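Long-range contact in myosin-4 (Saccharomyces cerevisiae, PDB 4LL6), which is a myosin motor that helps localise specific mRNAs, among them ASH1 mRNA, to the yeast bud through its interaction with SHE3, its globular tail domain being the part in this structure: residues N38-I43 with L93-R98. The protein carries 1 engineered substitution. Sequence-based numbering, arbitrary orientation.
Sequences NVLGPI and LSNLSR
Over one face of the Arg98 guanidinium, toward its rim, lies the leucine methyl Leu40 CD1, 3.4 Å from Arg98 NE, while Ser94 C lies at the edge, in the plane of the group. There Arg98 NH1 reaches Ser94 O at 3.1 Å from above the carbonyl plane, and Arg98 NH2 is bound to Gln194 O. In this all-helical globular tail domain of the myosin, the contact joins the start of helix 41-55 to the last turn of helix 85-96. Leu40 sits at the N-cap position of helix 41-55, and the type I beta turn from Asn38 to Gly41 leads into that helix. Asn95 is the polar bridge. With CG anti to the carbonyl carbon (chi1 -82°), its buried carboxamide is carried toward the first turn of helix 41-55, where both ends are engaged. Asn95 ND2 gives a nearly straight bond (160°) to Val39 O at 2.8 Å, the acceptor lying in the amide plane, and a second one to Phe91 O within its own helix. Asn95 OD1 accepts Ile43 N at 3.0 Å, the donor well above the carbonyl plane. The amide is thus fixed in rotation, and a first-turn backbone N-H is satisfied by a side chain. Replacing Asn95 by an alanine removes the carboxamide and is likely to leave Val39 O and Ile43 N without these partners in a buried place. Pro42 crosses the amide at about a right angle, its CD 3.3 Å from Asn95 OD1. Farther along, Ile43 CG1, anti to the backbone N (chi1 -169°), extends to within 3.9 Å of Arg98 CB.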
# COMPACT_ATOMS: atom_id res chain seq x y z
N ASN A 38 9.08 -5.57 21.89
CA ASN A 38 9.42 -6.73 21.09
C ASN A 38 9.39 -6.37 19.61
O ASN A 38 10.13 -6.92 18.79
CB ASN A 38 8.41 -7.86 21.32
CG ASN A 38 8.67 -8.64 22.60
OD1 ASN A 38 7.88 -9.51 22.98
ND2 ASN A 38 9.78 -8.34 23.26
N VAL A 39 8.51 -5.43 19.28
CA VAL A 39 8.30 -4.98 17.91
C VAL A 39 9.55 -4.87 17.04
O VAL A 39 9.65 -5.53 16.01
CB VAL A 39 7.61 -3.61 17.87
CG1 VAL A 39 6.78 -3.50 16.60
CG2 VAL A 39 6.76 -3.42 19.11
N LEU A 40 10.49 -4.05 17.45
CA LEU A 40 11.70 -3.86 16.67
C LEU A 40 12.79 -4.90 16.88
O LEU A 40 13.95 -4.65 16.57
CB LEU A 40 12.23 -2.44 16.90
CG LEU A 40 11.21 -1.37 16.49
CD1 LEU A 40 11.89 -0.03 16.32
CD2 LEU A 40 10.54 -1.78 15.16
N GLY A 41 12.42 -6.07 17.39
CA GLY A 41 13.39 -7.13 17.63
C GLY A 41 14.07 -7.62 16.36
O GLY A 41 15.29 -7.76 16.34
N PRO A 42 13.31 -7.90 15.29
CA PRO A 42 13.90 -8.37 14.03
C PRO A 42 14.96 -7.41 13.48
O PRO A 42 16.11 -7.83 13.24
CB PRO A 42 12.68 -8.47 13.10
CG PRO A 42 11.60 -8.85 14.06
CD PRO A 42 11.84 -7.90 15.20
N ILE A 43 14.59 -6.15 13.28
CA ILE A 43 15.53 -5.14 12.76
C ILE A 43 16.79 -5.00 13.64
O ILE A 43 17.89 -4.83 13.13
CB ILE A 43 14.84 -3.75 12.62
CG1 ILE A 43 15.75 -2.79 11.83
CG2 ILE A 43 14.52 -3.16 13.99
CD1 ILE A 43 16.00 -3.26 10.39
N LEU A 93 6.86 -5.25 8.00
CA LEU A 93 7.14 -4.10 7.15
C LEU A 93 7.70 -2.96 7.99
O LEU A 93 8.50 -2.16 7.50
CB LEU A 93 5.87 -3.62 6.45
CG LEU A 93 5.40 -4.49 5.28
CD1 LEU A 93 4.00 -4.07 4.86
CD2 LEU A 93 6.37 -4.36 4.13
N SER A 94 7.26 -2.88 9.25
CA SER A 94 7.73 -1.85 10.15
C SER A 94 9.20 -2.11 10.32
O SER A 94 10.02 -1.19 10.20
CB SER A 94 7.05 -1.94 11.52
OG SER A 94 7.40 -0.83 12.34
N ASN A 95 9.54 -3.37 10.60
CA ASN A 95 10.94 -3.74 10.78
C ASN A 95 11.75 -3.50 9.50
O ASN A 95 12.70 -2.72 9.53
CB ASN A 95 11.06 -5.19 11.25
CG ASN A 95 10.87 -5.31 12.76
OD1 ASN A 95 11.79 -5.05 13.53
ND2 ASN A 95 9.66 -5.69 13.19
N LEU A 96 11.36 -4.14 8.39
CA LEU A 96 12.06 -3.97 7.12
C LEU A 96 12.08 -2.51 6.69
O LEU A 96 12.90 -2.13 5.89
CB LEU A 96 11.41 -4.77 5.98
CG LEU A 96 11.38 -6.30 5.93
CD1 LEU A 96 10.66 -6.73 4.67
CD2 LEU A 96 12.79 -6.87 5.96
N SER A 97 11.16 -1.70 7.21
CA SER A 97 11.10 -0.30 6.83
C SER A 97 12.29 0.52 7.31
O SER A 97 12.50 1.63 6.84
CB SER A 97 9.84 0.36 7.38
OG SER A 97 9.97 0.68 8.75
N ARG A 98 13.07 -0.02 8.24
CA ARG A 98 14.20 0.70 8.79
C ARG A 98 15.54 0.38 8.14
O ARG A 98 16.53 1.11 8.33
CB ARG A 98 14.26 0.46 10.31
CG ARG A 98 13.09 1.10 11.04
CD ARG A 98 12.86 0.53 12.44
NE ARG A 98 12.12 1.48 13.28
CZ ARG A 98 10.79 1.57 13.34
NH1 ARG A 98 10.00 0.78 12.63
NH2 ARG A 98 10.26 2.49 14.14